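GTPase-activating protein skywalker (Drosophila melanogaster, PDB 5HJQ) acts as a GTPase-activating protein for Rab35 in synaptic vesicle protein recycling and binds phosphoinositides through its TBC domain, the part present here. Local coordinates at residues W276-G281 / K300-V305; F284-R289 / K341-S346; A306-N311 / L351-S356. One frame throughout, in Å; residues are numbered along the deposited sequence.

Contact 1 of 3, residues W276-G281 / K300-V305; sequences WWILAG and KVLYRV. With I3P (D-myo-inositol-1,4,5-triphosphate), chain B.
Arg304 turns the edge of its guanidinium to the inositol trisphosphate, with the hydroxyl oxygen O6 lying in the plane of the group, 3.1 Å from NH2. The same NH2 donates a long hydrogen bond to the 5-phosphate oxygen O52 (3.3 Å, 162° at the hydrogen). The side chain reaches that far because it runs extended from CG to NE, while NH1 bonds the carbonyl oxygens of Ala354 and Ile357, which fix the rotation of the group. Lys300 brings NZ to 2.8 Å from I3P O52, though the placement of this amine is less certain. With an alanine in place of Lys300 the amine is gone, and the 5-phosphate is likely to keep less positive charge to balance it. Lys98, Arg102 and Arg358 also bond the ligand.

On the other side of helix 300-317 the contact is apolar. Ile278, on helix 274-279, points its CD1 methyl at the backbone of the helix, 3.4 Å from Leu302 O, and touches Leu302 CB and Val305 CB, each at 4.1 Å. Leu287 and Ile290 of helix 284-297 extend this buried packing. This start of helix 300-317 in the Rab-GAP TBC domain thus has two chemistries: a hydrocarbon side fitted into the core, and a cationic side suited to the phosphates of a phosphoinositide headgroup.

Contact 2 of 3, residues F284-R289 / K341-S346; sequences FQHLVR and KKIPVS
His286 makes the one hydrogen bond of this contact, from ring NE2 to the backbone carbonyl oxygen of Val345, 2.8 Å long and 164° at the hydrogen. The acceptor sits in the plane of the imidazole, and the donor lies in the carbonyl plane with a C=O...N angle of 153°. This bond ties a side chain of helix 284-297 to the main chain of a loop and fixes which way the ring faces. With CG anti to its own carbonyl carbon (chi1 -62°), the imidazole projects from the helix toward that loop.

The apolar part is a CH-pi contact. Ile343 lays its CG2 methyl over one face of the His286 ring, 3.9 Å from the centroid and displaced toward the rim, where NE2 is the nearest ring atom at 3.5 Å. In this all-helical TBC domain, residues 342-346 connect helix 332-341 to helix 347-356, so the histidine meets the chain just before the latter helix starts. Ile343 and Val345 also rest on Leu312 of helix 300-317, and His286 touches Pro347 and Leu350.

A further polar interaction marks the start of helix 347-356. Ser346 occupies the N-cap position, and its OG accepts a hydrogen bond from the backbone N of Lys349, while its CB points away from the histidine's helix.

Contact 3 of 3, residues A306-N311 / L351-S356; sequences ALVILN and LHAAFS
Val308 presses its CG2 methyl against the backbone between Ala353 and Ala354, 3.4 Å from Ala354 N and a tight 3.5 Å from Ala354 CA. The same methyl meets both alanine methyls, at 3.8 Å from Ala353 CB and 3.8 Å from Ala354 CB. Its other branch, CG1, lies 3.9 Å from Ala353 CB. Both branches can take part because CG1 stands anti to the backbone N (chi1 174°) and CG2 anti to the carbonyl carbon, a fork that opens toward the neighbouring helix.

Small side chains on helix 347-356 let it come close to helix 300-317: the CA atoms of Val308 and Ala354 are 5.9 Å apart. This is helix-helix packing in the all-helical TBC fold, made without polar bonds between the two segments. Farther out, Arg304 of the ligand pocket lies one turn before Val308 on the same helix. On the face turned from Val308, Leu351 packs on Arg289 and Ile290 of helix 284-297, and Phe355 on Cys293 and Glu297. Leu307 is set against Ile246, Ala247 and His250 of helix 233-250.

Overall arrangement
Helix 300-317 is shared by contacts 1 and 3, whose centres lie about 10 Å apart; the centre of contact 2 is about 11 Å from that of contact 1 and about 12 Å from that of contact 3. Contact 1 closes before contact 3 opens along the chain, whereas the segments of contact 2 alternate with those of each of the others. Helix 284-297, which carries one side of contact 2, follows helix 274-279 of contact 1, and Leu287 packs on the backbone of Ile278. The loop of contact 2 leads into helix 347-356 of contact 3. The last helices of this TBC domain pack together; contacts 1 and 3 lie toward the phosphoinositide pocket and contact 2 away from it.

Contact 1 of 3, residues W276-G281 / K300-V305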
loop_
_atom_site.group_PDB
_atom_site.type_symbol
_atom_site.label_atom_id
_atom_site.label_comp_id
_atom_site.label_asym_id
_atom_site.label_seq_id
_atom_site.Cartn_x
_atom_site.Cartn_y
_atom_site.Cartn_z
ATOM N N TRP A 276 0.012 7.846 -2.614
ATOM C CA TRP A 276 -0.462 7.730 -3.989
ATOM C C TRP A 276 0.677 7.597 -4.991
ATOM O O TRP A 276 0.455 7.184 -6.128
ATOM C CB TRP A 276 -1.354 8.918 -4.356
ATOM C CG TRP A 276 -2.555 9.040 -3.469
ATOM C CD1 TRP A 276 -2.973 10.154 -2.808
ATOM C CD2 TRP A 276 -3.476 7.998 -3.122
ATOM N NE1 TRP A 276 -4.104 9.877 -2.080
ATOM C CE2 TRP A 276 -4.432 8.558 -2.255
ATOM C CE3 TRP A 276 -3.590 6.647 -3.466
ATOM C CZ2 TRP A 276 -5.484 7.816 -1.726
ATOM C CZ3 TRP A 276 -4.630 5.914 -2.939
ATOM C CH2 TRP A 276 -5.562 6.498 -2.078
ATOM N N TRP A 277 1.889 7.949 -4.576
ATOM C CA TRP A 277 3.064 7.665 -5.389
ATOM C C TRP A 277 3.180 6.158 -5.552
ATOM O O TRP A 277 3.465 5.650 -6.637
ATOM C CB TRP A 277 4.337 8.216 -4.750
ATOM C CG TRP A 277 4.285 9.665 -4.394
ATOM C CD1 TRP A 277 3.532 10.635 -4.989
ATOM C CD2 TRP A 277 5.024 10.310 -3.352
ATOM N NE1 TRP A 277 3.760 11.848 -4.383
ATOM C CE2 TRP A 277 4.668 11.673 -3.370
ATOM C CE3 TRP A 277 5.946 9.865 -2.400
ATOM C CZ2 TRP A 277 5.205 12.596 -2.476
ATOM C CZ3 TRP A 277 6.477 10.782 -1.512
ATOM C CH2 TRP A 277 6.107 12.132 -1.557
ATOM N N ILE A 278 2.953 5.453 -4.450
ATOM C CA ILE A 278 3.049 4.004 -4.416
ATOM C C ILE A 278 1.816 3.355 -5.033
ATOM O O ILE A 278 1.922 2.637 -6.024
ATOM C CB ILE A 278 3.231 3.491 -2.971
ATOM C CG1 ILE A 278 4.542 4.019 -2.382
ATOM C CG2 ILE A 278 3.193 1.970 -2.930
ATOM C CD1 ILE A 278 4.701 3.762 -0.901
ATOM N N LEU A 279 0.648 3.628 -4.457
ATOM C CA LEU A 279 -0.589 2.953 -4.849
ATOM C C LEU A 279 -1.140 3.374 -6.210
ATOM O O LEU A 279 -1.867 2.612 -6.845
ATOM C CB LEU A 279 -1.667 3.174 -3.786
ATOM C CG LEU A 279 -1.425 2.531 -2.419
ATOM C CD1 LEU A 279 -2.554 2.863 -1.453
ATOM C CD2 LEU A 279 -1.256 1.017 -2.557
ATOM N N ALA A 280 -0.804 4.579 -6.657
ATOM C CA ALA A 280 -1.361 5.094 -7.906
ATOM C C ALA A 280 -0.288 5.513 -8.907
ATOM O O ALA A 280 -0.587 6.136 -9.926
ATOM C CB ALA A 280 -2.292 6.266 -7.619
ATOM N N GLY A 281 0.962 5.171 -8.617
ATOM C CA GLY A 281 2.061 5.523 -9.496
ATOM C C GLY A 281 2.852 4.314 -9.954
ATOM O O GLY A 281 2.898 4.013 -11.145
ATOM N N LYS A 300 5.522 0.487 7.625
ATOM C CA LYS A 300 6.891 0.988 7.569
ATOM C C LYS A 300 7.535 0.694 6.220
ATOM O O LYS A 300 8.330 1.491 5.715
ATOM C CB LYS A 300 7.734 0.392 8.692
ATOM C CG LYS A 300 9.125 0.997 8.785
ATOM C CD LYS A 300 9.828 0.578 10.058
ATOM C CE LYS A 300 11.324 0.469 9.841
ATOM N NZ LYS A 300 12.044 0.049 11.075
ATOM N N VAL A 301 7.177 -0.453 5.644
ATOM C CA VAL A 301 7.617 -0.825 4.308
ATOM C C VAL A 301 7.240 0.269 3.319
ATOM O O VAL A 301 8.027 0.627 2.444
ATOM C CB VAL A 301 6.999 -2.178 3.859
ATOM C CG1 VAL A 301 7.197 -2.399 2.364
ATOM C CG2 VAL A 301 7.599 -3.328 4.655
ATOM N N LEU A 302 6.034 0.802 3.474
ATOM C CA LEU A 302 5.558 1.881 2.619
ATOM C C LEU A 302 6.351 3.163 2.859
ATOM O O LEU A 302 6.609 3.913 1.920
ATOM C CB LEU A 302 4.067 2.130 2.849
ATOM C CG LEU A 302 3.162 0.931 2.550
ATOM C CD1 LEU A 302 1.690 1.329 2.582
ATOM C CD2 LEU A 302 3.518 0.296 1.211
ATOM N N TYR A 303 6.722 3.412 4.115
ATOM C CA TYR A 303 7.563 4.562 4.455
ATOM C C TYR A 303 8.873 4.481 3.686
ATOM O O TYR A 303 9.302 5.455 3.069
ATOM C CB TYR A 303 7.868 4.628 5.957
ATOM C CG TYR A 303 6.700 4.936 6.873
ATOM C CD1 TYR A 303 5.427 5.166 6.372
ATOM C CD2 TYR A 303 6.883 5.006 8.251
ATOM C CE1 TYR A 303 4.366 5.449 7.218
ATOM C CE2 TYR A 303 5.832 5.291 9.103
ATOM C CZ TYR A 303 4.577 5.512 8.584
ATOM O OH TYR A 303 3.537 5.799 9.439
ATOM N N ARG A 304 9.494 3.305 3.730
ATOM C CA ARG A 304 10.776 3.069 3.077
ATOM C C ARG A 304 10.722 3.353 1.580
ATOM O O ARG A 304 11.579 4.051 1.045
ATOM C CB ARG A 304 11.232 1.625 3.301
ATOM C CG ARG A 304 11.455 1.229 4.749
ATOM C CD ARG A 304 11.767 -0.267 4.853
ATOM N NE ARG A 304 12.248 -0.642 6.178
ATOM C CZ ARG A 304 13.499 -0.473 6.588
ATOM N NH1 ARG A 304 14.398 0.066 5.775
ATOM N NH2 ARG A 304 13.851 -0.839 7.812
ATOM N N VAL A 305 9.713 2.803 0.913
ATOM C CA VAL A 305 9.570 2.938 -0.533
ATOM C C VAL A 305 9.353 4.401 -0.921
ATOM O O VAL A 305 9.788 4.849 -1.984
ATOM C CB VAL A 305 8.404 2.066 -1.055
ATOM C CG1 VAL A 305 8.240 2.219 -2.557
ATOM C CG2 VAL A 305 8.641 0.607 -0.696
HETATM C C1 I3P B . 16.497 -1.224 12.256
HETATM C C2 I3P B . 16.799 -1.729 13.657
HETATM C C3 I3P B . 15.531 -1.997 14.468
HETATM C C4 I3P B . 14.278 -2.419 13.699
HETATM C C5 I3P B . 14.309 -2.433 12.174
HETATM C C6 I3P B . 15.700 -2.273 11.544
HETATM O O1 I3P B . 17.692 -0.982 11.490
HETATM O O2 I3P B . 17.521 -2.920 13.557
HETATM O O3 I3P B . 15.818 -3.013 15.426
HETATM O O4 I3P B . 13.214 -1.537 14.108
HETATM O O5 I3P B . 13.752 -3.647 11.730
HETATM O O6 I3P B . 15.571 -1.894 10.178
HETATM P P1 I3P B . 19.060 -0.506 12.185
HETATM O O11 I3P B . 19.659 -1.635 12.945
HETATM O O12 I3P B . 20.030 -0.083 11.104
HETATM O O13 I3P B . 18.803 0.692 13.119
HETATM P P4 I3P B . 12.017 -2.157 14.981
HETATM O O41 I3P B . 12.336 -3.594 15.318
HETATM O O42 I3P B . 10.722 -2.093 14.168
HETATM O O43 I3P B . 11.849 -1.339 16.284
HETATM P P5 I3P B . 13.085 -3.719 10.305
HETATM O O51 I3P B . 12.271 -4.956 10.202
HETATM O O52 I3P B . 12.189 -2.523 10.105
HETATM O O53 I3P B . 14.143 -3.736 9.233
#

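Contact 2 of 3, residues F284-R289 / K341-S346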
loop_
_atom_site.group_PDB
_atom_site.type_symbol
_atom_site.label_atom_id
_atom_site.label_comp_id
_atom_site.label_asym_id
_atom_site.label_seq_id
_atom_site.Cartn_x
_atom_site.Cartn_y
_atom_site.Cartn_z
ATOM N N PHE A 284 2.036 -2.135 -11.399
ATOM C CA PHE A 284 1.425 -3.207 -10.611
ATOM C C PHE A 284 2.444 -4.241 -10.132
ATOM O O PHE A 284 2.425 -4.662 -8.978
ATOM C CB PHE A 284 0.324 -3.881 -11.437
ATOM C CG PHE A 284 -0.499 -4.868 -10.667
ATOM C CD1 PHE A 284 -1.447 -4.440 -9.755
ATOM C CD2 PHE A 284 -0.320 -6.226 -10.855
ATOM C CE1 PHE A 284 -2.205 -5.350 -9.045
ATOM C CE2 PHE A 284 -1.070 -7.142 -10.146
ATOM C CZ PHE A 284 -2.015 -6.702 -9.238
ATOM N N GLN A 285 3.326 -4.628 -11.041
ATOM C CA GLN A 285 4.480 -5.471 -10.768
ATOM C C GLN A 285 5.258 -5.074 -9.509
ATOM O O GLN A 285 5.662 -5.933 -8.730
ATOM C CB GLN A 285 5.386 -5.404 -11.992
ATOM C CG GLN A 285 5.272 -4.032 -12.620
ATOM C CD GLN A 285 5.926 -3.905 -13.963
ATOM O OE1 GLN A 285 7.151 -3.921 -14.075
ATOM N NE2 GLN A 285 5.110 -3.727 -14.996
ATOM N N HIS A 286 5.490 -3.774 -9.330
ATOM C CA HIS A 286 6.237 -3.282 -8.170
ATOM C C HIS A 286 5.388 -3.338 -6.909
ATOM O O HIS A 286 5.867 -3.728 -5.844
ATOM C CB HIS A 286 6.728 -1.845 -8.390
ATOM C CG HIS A 286 7.680 -1.694 -9.534
ATOM N ND1 HIS A 286 7.311 -1.927 -10.841
ATOM C CD2 HIS A 286 8.980 -1.318 -9.571
ATOM C CE1 HIS A 286 8.344 -1.709 -11.633
ATOM N NE2 HIS A 286 9.370 -1.335 -10.888
ATOM N N LEU A 287 4.125 -2.943 -7.044
ATOM C CA LEU A 287 3.162 -2.982 -5.945
ATOM C C LEU A 287 3.055 -4.357 -5.302
ATOM O O LEU A 287 2.991 -4.475 -4.077
ATOM C CB LEU A 287 1.775 -2.562 -6.434
ATOM C CG LEU A 287 1.409 -1.086 -6.501
ATOM C CD1 LEU A 287 -0.017 -0.937 -6.999
ATOM C CD2 LEU A 287 1.574 -0.455 -5.134
ATOM N N VAL A 288 3.017 -5.390 -6.138
ATOM C CA VAL A 288 2.838 -6.759 -5.668
ATOM C C VAL A 288 3.965 -7.190 -4.733
ATOM O O VAL A 288 3.711 -7.683 -3.633
ATOM C CB VAL A 288 2.747 -7.741 -6.850
ATOM C CG1 VAL A 288 2.772 -9.171 -6.352
ATOM C CG2 VAL A 288 1.487 -7.474 -7.658
ATOM N N ARG A 289 5.205 -6.997 -5.170
ATOM C CA ARG A 289 6.358 -7.306 -4.334
ATOM C C ARG A 289 6.330 -6.492 -3.041
ATOM O O ARG A 289 6.694 -6.994 -1.976
ATOM C CB ARG A 289 7.659 -7.044 -5.092
ATOM C CG ARG A 289 7.906 -7.994 -6.249
ATOM C CD ARG A 289 8.199 -9.402 -5.755
ATOM N NE ARG A 289 9.431 -9.479 -4.975
ATOM C CZ ARG A 289 9.471 -9.684 -3.663
ATOM N NH1 ARG A 289 8.347 -9.839 -2.980
ATOM N NH2 ARG A 289 10.636 -9.743 -3.031
ATOM N N LYS A 341 5.089 5.936 -12.621
ATOM C CA LYS A 341 4.508 5.128 -13.687
ATOM C C LYS A 341 5.579 4.629 -14.647
ATOM O O LYS A 341 5.412 3.597 -15.295
ATOM C CB LYS A 341 3.451 5.922 -14.457
ATOM C CG LYS A 341 2.348 6.521 -13.597
ATOM C CD LYS A 341 0.980 6.091 -14.098
ATOM C CE LYS A 341 -0.140 6.756 -13.313
ATOM N NZ LYS A 341 -0.190 8.221 -13.561
ATOM N N LYS A 342 6.679 5.371 -14.733
ATOM C CA LYS A 342 7.787 5.010 -15.605
ATOM C C LYS A 342 9.062 4.784 -14.799
ATOM O O LYS A 342 10.162 5.033 -15.292
ATOM C CB LYS A 342 8.018 6.102 -16.651
ATOM C CG LYS A 342 6.739 6.684 -17.236
ATOM C CD LYS A 342 6.557 6.296 -18.696
ATOM C CE LYS A 342 6.878 7.466 -19.618
ATOM N NZ LYS A 342 6.564 7.157 -21.041
ATOM N N ILE A 343 8.905 4.309 -13.563
ATOM C CA ILE A 343 10.025 4.140 -12.636
ATOM C C ILE A 343 11.144 3.307 -13.268
ATOM O O ILE A 343 10.907 2.221 -13.798
ATOM C CB ILE A 343 9.552 3.506 -11.294
ATOM C CG1 ILE A 343 10.673 3.517 -10.252
ATOM C CG2 ILE A 343 8.990 2.106 -11.493
ATOM C CD1 ILE A 343 10.762 4.810 -9.477
ATOM N N PRO A 344 12.373 3.846 -13.254
ATOM C CA PRO A 344 13.503 3.238 -13.966
ATOM C C PRO A 344 14.234 2.126 -13.209
ATOM O O PRO A 344 15.352 1.784 -13.591
ATOM C CB PRO A 344 14.439 4.429 -14.193
ATOM C CG PRO A 344 14.173 5.326 -13.036
ATOM C CD PRO A 344 12.705 5.183 -12.726
ATOM N N VAL A 345 13.630 1.570 -12.165
ATOM C CA VAL A 345 14.227 0.416 -11.494
ATOM C C VAL A 345 13.250 -0.750 -11.408
ATOM O O VAL A 345 12.035 -0.557 -11.376
ATOM C CB VAL A 345 14.722 0.758 -10.071
ATOM C CG1 VAL A 345 15.877 1.750 -10.129
ATOM C CG2 VAL A 345 13.580 1.289 -9.213
ATOM N N SER A 346 13.797 -1.961 -11.377
ATOM C CA SER A 346 12.997 -3.169 -11.239
ATOM C C SER A 346 12.390 -3.230 -9.842
ATOM O O SER A 346 12.849 -2.529 -8.941
ATOM C CB SER A 346 13.854 -4.410 -11.510
ATOM O OG SER A 346 14.829 -4.586 -10.497
#

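Contact 3 of 3, residues A306-N311 / L351-S356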
loop_
_atom_site.group_PDB
_atom_site.type_symbol
_atom_site.label_atom_id
_atom_site.label_comp_id
_atom_site.label_asym_id
_atom_site.label_seq_id
_atom_site.Cartn_x
_atom_site.Cartn_y
_atom_site.Cartn_z
ATOM N N ALA A 306 8.693 5.145 -0.043
ATOM C CA ALA A 306 8.475 6.571 -0.250
ATOM C C ALA A 306 9.808 7.315 -0.310
ATOM O O ALA A 306 10.014 8.170 -1.170
ATOM C CB ALA A 306 7.591 7.135 0.850
ATOM N N LEU A 307 10.708 6.976 0.609
ATOM C CA LEU A 307 12.047 7.556 0.638
ATOM C C LEU A 307 12.813 7.256 -0.646
ATOM O O LEU A 307 13.429 8.146 -1.238
ATOM C CB LEU A 307 12.833 7.032 1.842
ATOM C CG LEU A 307 12.233 7.288 3.225
ATOM C CD1 LEU A 307 13.130 6.709 4.307
ATOM C CD2 LEU A 307 12.012 8.787 3.445
ATOM N N VAL A 308 12.763 5.992 -1.064
ATOM C CA VAL A 308 13.464 5.526 -2.258
ATOM C C VAL A 308 13.005 6.272 -3.499
ATOM O O VAL A 308 13.823 6.731 -4.295
ATOM C CB VAL A 308 13.257 4.008 -2.475
ATOM C CG1 VAL A 308 13.872 3.565 -3.792
ATOM C CG2 VAL A 308 13.857 3.237 -1.333
ATOM N N ILE A 309 11.690 6.387 -3.658
ATOM C CA ILE A 309 11.113 7.123 -4.776
ATOM C C ILE A 309 11.629 8.561 -4.808
ATOM O O ILE A 309 11.997 9.074 -5.867
ATOM C CB ILE A 309 9.573 7.136 -4.707
ATOM C CG1 ILE A 309 9.016 5.725 -4.924
ATOM C CG2 ILE A 309 8.996 8.102 -5.731
ATOM C CD1 ILE A 309 7.504 5.669 -4.942
ATOM N N LEU A 310 11.671 9.197 -3.639
ATOM C CA LEU A 310 12.140 10.575 -3.525
ATOM C C LEU A 310 13.608 10.720 -3.923
ATOM O O LEU A 310 13.980 11.679 -4.598
ATOM C CB LEU A 310 11.929 11.095 -2.101
ATOM C CG LEU A 310 10.486 11.473 -1.766
ATOM C CD1 LEU A 310 10.320 11.704 -0.277
ATOM C CD2 LEU A 310 10.077 12.711 -2.546
ATOM N N ASN A 311 14.439 9.770 -3.500
ATOM C CA ASN A 311 15.840 9.754 -3.911
ATOM C C ASN A 311 15.985 9.514 -5.407
ATOM O O ASN A 311 16.746 10.207 -6.081
ATOM C CB ASN A 311 16.622 8.688 -3.140
ATOM C CG ASN A 311 16.660 8.958 -1.655
ATOM O OD1 ASN A 311 16.341 10.056 -1.210
ATOM N ND2 ASN A 311 17.063 7.960 -0.879
ATOM N N LEU A 351 13.115 -2.579 -4.069
ATOM C CA LEU A 351 13.061 -3.157 -2.731
ATOM C C LEU A 351 14.435 -3.249 -2.071
ATOM O O LEU A 351 14.535 -3.222 -0.843
ATOM C CB LEU A 351 12.421 -4.547 -2.773
ATOM C CG LEU A 351 10.926 -4.644 -2.453
ATOM C CD1 LEU A 351 10.099 -3.763 -3.373
ATOM C CD2 LEU A 351 10.460 -6.102 -2.533
ATOM N N HIS A 352 15.487 -3.363 -2.875
ATOM C CA HIS A 352 16.838 -3.446 -2.329
ATOM C C HIS A 352 17.202 -2.153 -1.598
ATOM O O HIS A 352 17.739 -2.177 -0.488
ATOM C CB HIS A 352 17.859 -3.729 -3.432
ATOM C CG HIS A 352 19.224 -4.057 -2.914
ATOM N ND1 HIS A 352 19.588 -5.337 -2.547
ATOM C CD2 HIS A 352 20.303 -3.279 -2.679
ATOM C CE1 HIS A 352 20.838 -5.331 -2.121
ATOM N NE2 HIS A 352 21.296 -4.091 -2.190
ATOM N N ALA A 353 16.894 -1.027 -2.230
ATOM C CA ALA A 353 17.188 0.286 -1.662
ATOM C C ALA A 353 16.441 0.519 -0.353
ATOM O O ALA A 353 17.030 0.943 0.639
ATOM C CB ALA A 353 16.848 1.378 -2.662
ATOM N N ALA A 354 15.147 0.212 -0.358
ATOM C CA ALA A 354 14.269 0.488 0.776
ATOM C C ALA A 354 14.747 -0.148 2.072
ATOM O O ALA A 354 14.684 0.469 3.136
ATOM C CB ALA A 354 12.854 0.024 0.460
ATOM N N PHE A 355 15.232 -1.380 1.978
ATOM C CA PHE A 355 15.631 -2.116 3.168
ATOM C C PHE A 355 17.108 -1.914 3.495
ATOM O O PHE A 355 17.605 -2.423 4.498
ATOM C CB PHE A 355 15.307 -3.603 2.998
ATOM C CG PHE A 355 13.837 -3.883 2.892
ATOM C CD1 PHE A 355 13.003 -3.678 3.978
ATOM C CD2 PHE A 355 13.284 -4.329 1.705
ATOM C CE1 PHE A 355 11.646 -3.928 3.888
ATOM C CE2 PHE A 355 11.927 -4.578 1.607
ATOM C CZ PHE A 355 11.108 -4.381 2.701
ATOM N N SER A 356 17.802 -1.161 2.649
ATOM C CA SER A 356 19.167 -0.741 2.948
ATOM C C SER A 356 19.156 0.389 3.975
ATOM O O SER A 356 20.144 0.626 4.670
ATOM C CB SER A 356 19.886 -0.289 1.677
ATOM O OG SER A 356 19.982 -1.345 0.740
#